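Local atomic coordinates of bifunctional autolysin (Staphylococcus aureus subsp. aureus Mu50, PDB entry 6FXO), a protein that probably cleaves the glycan strands of cell-wall peptidoglycan as the family 73 N-acetylglucosaminidase part of an autolysin that also has an amidase activity. Residues L60-L65 / K236-P241; N185-A190 / G206-A211. All blocks are in the same frame, centred on the assembly; numbering follows the deposited sequence.

Contact 1: residues L60-L65 / K236-P241; sequences LKYQFL and KYFDIP
From strand 237-242, Phe238 sets its ring against Tyr62 and Leu65. Its CG lies beside the backbone N and anti to the carbonyl carbon (chi1 -63°), and the far end of the ring meets Tyr62 in an edge-to-face pair: the Phe238 edge faces the centre of the tyrosine ring, with centroids 5.4 Å apart and planes at 75°. Leu65 approaches the phenylalanine differently, laying CD1 over one face of the ring, 4.2 Å from the centroid, in a CH-pi contact. Further along the strand a second apolar group forms around Phe64. Here CG1 of Ile240 comes to 3.7 Å from CG of Phe64, the two side chains crossing at about a right angle, while CD of Pro241 touches CD1 and CE1 of the same ring. Gln63 CG lies over the centre of one face of Phe64, and Tyr196 also meets this ring.

Between the two groups the backbones join. Asp239 N donates to Phe64 O at 2.7 Å with a moderately bent N-H...O angle of 140°, and the CA of Phe238 makes a CA-H...O contact with Phe64 O at 3.2 Å. A second CA-H...O contact joins Leu65 CA to Tyr237 O. With the backbone hydrogen bond between Tyr237 and Arg66, the Asp239-Phe64 bond frames a single antiparallel bridge that pairs Leu65 with Phe238. At the polar edge, Asp239 OD2 forms salt bridges with Lys197 and Arg66, whose positive charges probably favour its ionised form. Tyr62 OH is hydrogen-bonded to Gly235 N. Strand 237-242 also pairs with strand 4-9, so the loop residue that follows a 3-10 segment is bridged to the outer side of a small two-stranded parallel sheet, with aromatic packing beside it.

Contact 2: residues N185-A190 / G206-A211; sequences NSYVKA and GTHQYA
Tyr187 projects into the 206-211 loop with Tyr210 over one face of its ring and His208 over the opposite face. The closer packing is on the Tyr210 side. CD2 of Tyr210 lies over the centre of the Tyr187 ring, 3.3 Å above the plane, with CE2 beside it, whose closest Tyr187 atoms are CE1 and CD1. The rings form an edge-to-face pair, centroids 4.6 Å apart and planes inclined at 60°, well short of perpendicular. His208 covers the other face as an offset stack with planes at 26°. CE1 of the imidazole sits toward the rim, 3.6 Å from both CE2 and CZ of Tyr187, and the backbone carbonyl of His208 approaches the same rim, its O 3.4 Å from Tyr187 CE2.

The three rings make an aromatic cluster at the surface of the glucosaminidase domain, joining the two loops that flank helix 195-200. It continues into a stack of Tyr210 on Trp216, the first residue of helix 216-231, and His208 ND1 is hydrogen-bonded to Gln192 OE1, which probably helps to set the tilt of the imidazole.

Away from the three rings the contact thins quickly. Ser186 contributes chiefly its carbonyl, with O near the plane of the imidazole at its edge, 3.6 Å from His208 CE1. After Tyr187 the chain makes a type I turn to Ala190, closed by a weak bond from Ala190 N to Tyr187 O. Gln209 directs its CB away from the 185-190 segment, and its NE2 is hydrogen-bonded to Gln21 OE1, while His208 and Tyr210 are largely solvent-exposed residues despite these contacts.

From the N terminus, the chain runs through strand 4-9 and the first helices to residues 60-65, where contact 1 begins. That contact closes only near the C terminus, at 236-241, so its loop of 170 intervening residues takes in much of the helical glucosaminidase domain. Contact 2 is nested inside it: residues 185-190 and 206-211 close a short loop of 15 residues around helix 195-200. Helix 216-231 then leads from the second loop toward the closing strand. The centres of contact 1 and contact 2 are about 17 Å apart. Contact 1 ties the loop between helices 51-56 and 75-82 to the C-terminal strand in a buried region; contact 2 joins the surface loops flanking helix 195-200.

Contact 1: residues L60-L65 / K236-P241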
loop_
_atom_site.group_PDB
_atom_site.type_symbol
_atom_site.label_atom_id
_atom_site.label_comp_id
_atom_site.label_asym_id
_atom_site.label_seq_id
_atom_site.Cartn_x
_atom_site.Cartn_y
_atom_site.Cartn_z
ATOM N N LEU A 60 12.395 2.733 6.362
ATOM C CA LEU A 60 11.887 1.394 6.711
ATOM C C LEU A 60 10.724 1.354 7.755
ATOM O O LEU A 60 9.873 0.495 7.613
ATOM C CB LEU A 60 12.997 0.376 7.127
ATOM C CG LEU A 60 14.301 0.174 6.269
ATOM C CD1 LEU A 60 15.044 -1.043 6.794
ATOM C CD2 LEU A 60 14.067 -0.098 4.819
ATOM N N LYS A 61 10.651 2.292 8.742
ATOM C CA LYS A 61 9.529 2.184 9.673
ATOM C C LYS A 61 8.157 2.365 8.989
ATOM O O LYS A 61 7.172 2.040 9.587
ATOM C CB LYS A 61 9.627 3.135 10.900
ATOM C CG LYS A 61 9.818 4.649 10.602
ATOM C CD LYS A 61 10.109 5.455 11.915
ATOM C CE LYS A 61 10.210 6.970 11.744
ATOM N NZ LYS A 61 10.528 7.723 13.017
ATOM N N TYR A 62 8.104 2.843 7.708
ATOM C CA TYR A 62 6.799 3.002 7.114
ATOM C C TYR A 62 6.015 1.737 6.892
ATOM O O TYR A 62 4.827 1.839 6.606
ATOM C CB TYR A 62 6.752 4.108 5.988
ATOM C CG TYR A 62 6.759 5.543 6.521
ATOM C CD1 TYR A 62 7.914 6.102 7.053
ATOM C CD2 TYR A 62 5.592 6.308 6.567
ATOM C CE1 TYR A 62 7.915 7.361 7.626
ATOM C CE2 TYR A 62 5.575 7.616 7.138
ATOM C CZ TYR A 62 6.732 8.116 7.647
ATOM O OH TYR A 62 6.746 9.418 8.094
ATOM N N GLN A 63 6.687 0.519 7.019
ATOM C CA GLN A 63 5.999 -0.743 6.833
ATOM C C GLN A 63 5.075 -0.976 8.025
ATOM O O GLN A 63 4.211 -1.831 7.969
ATOM C CB GLN A 63 6.952 -1.941 6.613
ATOM C CG GLN A 63 7.901 -2.333 7.740
ATOM C CD GLN A 63 8.992 -3.139 7.052
ATOM O OE1 GLN A 63 8.797 -4.385 6.742
ATOM N NE2 GLN A 63 10.167 -2.410 6.777
ATOM N N PHE A 64 5.346 -0.279 9.097
ATOM C CA PHE A 64 4.534 -0.356 10.326
ATOM C C PHE A 64 3.468 0.764 10.387
ATOM O O PHE A 64 2.720 0.843 11.358
ATOM C CB PHE A 64 5.349 -0.410 11.577
ATOM C CG PHE A 64 6.530 -1.339 11.536
ATOM C CD1 PHE A 64 6.357 -2.749 11.419
ATOM C CD2 PHE A 64 7.816 -0.838 11.575
ATOM C CE1 PHE A 64 7.435 -3.548 11.332
ATOM C CE2 PHE A 64 8.906 -1.687 11.490
ATOM C CZ PHE A 64 8.714 -3.035 11.369
ATOM N N LEU A 65 3.448 1.661 9.383
ATOM C CA LEU A 65 2.442 2.717 9.411
ATOM C C LEU A 65 1.020 2.048 9.236
ATOM O O LEU A 65 0.869 1.199 8.368
ATOM C CB LEU A 65 2.656 3.745 8.245
ATOM C CG LEU A 65 1.618 4.847 8.036
ATOM C CD1 LEU A 65 1.875 6.070 9.051
ATOM C CD2 LEU A 65 1.499 5.286 6.541
ATOM N N LYS A 236 1.852 9.267 11.548
ATOM C CA LYS A 236 1.535 9.383 12.961
ATOM C C LYS A 236 1.071 8.146 13.680
ATOM O O LYS A 236 1.150 8.126 14.900
ATOM C CB LYS A 236 0.445 10.463 13.140
ATOM C CG LYS A 236 0.952 11.902 13.168
ATOM C CD LYS A 236 0.315 12.726 12.045
ATOM C CE LYS A 236 0.605 14.208 12.121
ATOM N NZ LYS A 236 0.154 14.935 10.893
ATOM N N TYR A 237 0.585 7.134 12.955
ATOM C CA TYR A 237 0.112 5.915 13.587
ATOM C C TYR A 237 0.883 4.741 13.135
ATOM O O TYR A 237 0.853 4.351 11.932
ATOM C CB TYR A 237 -1.417 5.722 13.411
ATOM C CG TYR A 237 -2.238 6.929 13.819
ATOM C CD1 TYR A 237 -2.610 7.131 15.144
ATOM C CD2 TYR A 237 -2.635 7.870 12.883
ATOM C CE1 TYR A 237 -3.347 8.243 15.524
ATOM C CE2 TYR A 237 -3.377 8.986 13.253
ATOM C CZ TYR A 237 -3.731 9.170 14.574
ATOM O OH TYR A 237 -4.459 10.277 14.944
ATOM N N PHE A 238 1.596 4.163 14.112
ATOM C CA PHE A 238 2.408 2.998 13.739
ATOM C C PHE A 238 2.113 1.792 14.571
ATOM O O PHE A 238 1.560 1.899 15.653
ATOM C CB PHE A 238 3.895 3.431 13.777
ATOM C CG PHE A 238 4.320 4.512 12.811
ATOM C CD1 PHE A 238 4.071 5.879 13.102
ATOM C CD2 PHE A 238 5.043 4.224 11.672
ATOM C CE1 PHE A 238 4.542 6.893 12.259
ATOM C CE2 PHE A 238 5.530 5.242 10.827
ATOM C CZ PHE A 238 5.267 6.571 11.123
ATOM N N ASP A 239 2.524 0.588 14.066
ATOM C CA ASP A 239 2.264 -0.686 14.774
ATOM C C ASP A 239 3.389 -1.634 14.481
ATOM O O ASP A 239 3.462 -2.149 13.379
ATOM C CB ASP A 239 0.972 -1.282 14.167
ATOM C CG ASP A 239 0.254 -2.404 14.906
ATOM O OD1 ASP A 239 0.940 -3.237 15.542
ATOM O OD2 ASP A 239 -0.980 -2.527 14.738
ATOM N N ILE A 240 4.244 -1.867 15.473
ATOM C CA ILE A 240 5.391 -2.707 15.433
ATOM C C ILE A 240 5.329 -4.046 16.208
ATOM O O ILE A 240 5.175 -4.077 17.427
ATOM C CB ILE A 240 6.586 -1.818 15.908
ATOM C CG1 ILE A 240 6.633 -0.475 15.113
ATOM C CG2 ILE A 240 7.915 -2.552 15.785
ATOM C CD1 ILE A 240 7.657 0.547 15.666
ATOM N N PRO A 241 5.356 -5.156 15.486
ATOM C CA PRO A 241 5.331 -6.474 16.144
ATOM C C PRO A 241 6.583 -6.657 16.995
ATOM O O PRO A 241 7.631 -6.186 16.554
ATOM C CB PRO A 241 5.361 -7.466 14.973
ATOM C CG PRO A 241 4.826 -6.687 13.792
ATOM C CD PRO A 241 5.344 -5.284 14.007
#

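Contact 2: residues N185-A190 / G206-A211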
loop_
_atom_site.group_PDB
_atom_site.type_symbol
_atom_site.label_atom_id
_atom_site.label_comp_id
_atom_site.label_asym_id
_atom_site.label_seq_id
_atom_site.Cartn_x
_atom_site.Cartn_y
_atom_site.Cartn_z
ATOM N N ASN A 185 -9.903 -3.739 0.845
ATOM C CA ASN A 185 -10.868 -4.633 1.496
ATOM C C ASN A 185 -10.228 -5.943 1.801
ATOM O O ASN A 185 -10.296 -6.457 2.916
ATOM C CB ASN A 185 -12.068 -4.936 0.615
ATOM C CG ASN A 185 -12.972 -3.784 0.358
ATOM O OD1 ASN A 185 -13.847 -3.481 1.174
ATOM N ND2 ASN A 185 -12.854 -3.117 -0.769
ATOM N N SER A 186 -9.593 -6.473 0.776
ATOM C CA SER A 186 -8.901 -7.743 0.837
ATOM C C SER A 186 -7.677 -7.802 1.700
ATOM O O SER A 186 -7.290 -8.893 2.121
ATOM C CB SER A 186 -8.570 -8.246 -0.567
ATOM O OG SER A 186 -9.215 -9.487 -0.808
ATOM N N TYR A 187 -7.042 -6.659 1.971
ATOM C CA TYR A 187 -5.878 -6.817 2.806
ATOM C C TYR A 187 -5.933 -6.005 4.061
ATOM O O TYR A 187 -5.866 -6.553 5.159
ATOM C CB TYR A 187 -4.598 -6.576 1.975
ATOM C CG TYR A 187 -4.104 -7.833 1.284
ATOM C CD1 TYR A 187 -4.496 -8.146 -0.013
ATOM C CD2 TYR A 187 -3.262 -8.716 1.930
ATOM C CE1 TYR A 187 -4.063 -9.308 -0.638
ATOM C CE2 TYR A 187 -2.823 -9.884 1.320
ATOM C CZ TYR A 187 -3.222 -10.176 0.033
ATOM O OH TYR A 187 -2.773 -11.333 -0.559
ATOM N N VAL A 188 -6.090 -4.702 3.898
ATOM C CA VAL A 188 -6.160 -3.779 5.017
ATOM C C VAL A 188 -7.355 -4.042 5.938
ATOM O O VAL A 188 -7.236 -3.840 7.143
ATOM C CB VAL A 188 -6.157 -2.352 4.374
ATOM C CG1 VAL A 188 -6.108 -1.243 5.424
ATOM C CG2 VAL A 188 -4.986 -2.212 3.401
ATOM N N LYS A 189 -8.496 -4.497 5.380
ATOM C CA LYS A 189 -9.682 -4.797 6.165
ATOM C C LYS A 189 -9.872 -6.179 6.765
ATOM O O LYS A 189 -10.799 -6.407 7.541
ATOM C CB LYS A 189 -10.956 -4.212 5.484
ATOM C CG LYS A 189 -10.885 -2.690 5.097
ATOM C CD LYS A 189 -10.306 -1.713 6.157
ATOM C CE LYS A 189 -11.340 -0.832 6.853
ATOM N NZ LYS A 189 -10.745 0.273 7.697
ATOM N N ALA A 190 -8.958 -7.094 6.418
ATOM C CA ALA A 190 -8.961 -8.484 6.879
ATOM C C ALA A 190 -7.898 -8.587 7.950
ATOM O O ALA A 190 -7.436 -9.659 8.323
ATOM C CB ALA A 190 -8.624 -9.415 5.731
ATOM N N GLY A 206 2.747 -17.342 7.731
ATOM C CA GLY A 206 2.720 -18.241 6.608
ATOM C C GLY A 206 1.342 -18.213 5.984
ATOM O O GLY A 206 1.115 -18.905 5.001
ATOM N N THR A 207 0.431 -17.369 6.532
ATOM C CA THR A 207 -0.917 -17.274 6.018
ATOM C C THR A 207 -1.236 -15.930 5.426
ATOM O O THR A 207 -0.764 -14.900 5.878
ATOM C CB THR A 207 -1.911 -17.672 7.118
ATOM O OG1 THR A 207 -1.564 -18.977 7.594
ATOM C CG2 THR A 207 -3.348 -17.671 6.630
ATOM N N HIS A 208 -2.017 -15.979 4.369
ATOM C CA HIS A 208 -2.481 -14.845 3.595
ATOM C C HIS A 208 -1.433 -13.788 3.226
ATOM O O HIS A 208 -1.745 -12.594 3.131
ATOM C CB HIS A 208 -3.716 -14.201 4.244
ATOM C CG HIS A 208 -4.640 -13.652 3.214
ATOM N ND1 HIS A 208 -4.849 -12.295 3.074
ATOM C CD2 HIS A 208 -5.260 -14.255 2.165
ATOM C CE1 HIS A 208 -5.563 -12.090 1.968
ATOM N NE2 HIS A 208 -5.824 -13.261 1.403
ATOM N N GLN A 209 -0.185 -14.216 3.035
ATOM C CA GLN A 209 0.850 -13.263 2.682
ATOM C C GLN A 209 0.833 -12.709 1.259
ATOM O O GLN A 209 0.573 -13.418 0.297
ATOM C CB GLN A 209 2.223 -13.798 3.066
ATOM C CG GLN A 209 2.214 -14.351 4.476
ATOM C CD GLN A 209 3.582 -14.866 4.848
ATOM O OE1 GLN A 209 4.343 -15.380 4.019
ATOM N NE2 GLN A 209 3.911 -14.769 6.085
ATOM N N TYR A 210 1.147 -11.427 1.149
ATOM C CA TYR A 210 1.178 -10.759 -0.129
ATOM C C TYR A 210 2.210 -11.136 -1.206
ATOM O O TYR A 210 1.858 -10.973 -2.344
ATOM C CB TYR A 210 1.245 -9.242 0.096
ATOM C CG TYR A 210 0.541 -8.423 -0.960
ATOM C CD1 TYR A 210 1.201 -8.027 -2.117
ATOM C CD2 TYR A 210 -0.768 -8.004 -0.786
ATOM C CE1 TYR A 210 0.576 -7.239 -3.060
ATOM C CE2 TYR A 210 -1.405 -7.214 -1.738
ATOM C CZ TYR A 210 -0.726 -6.838 -2.877
ATOM O OH TYR A 210 -1.321 -6.060 -3.844
ATOM N N ALA A 211 3.445 -11.626 -0.891
ATOM C CA ALA A 211 4.375 -11.957 -1.956
ATOM C C ALA A 211 5.546 -12.722 -1.402
ATOM O O ALA A 211 5.781 -12.703 -0.194
ATOM C CB ALA A 211 4.872 -10.687 -2.637
#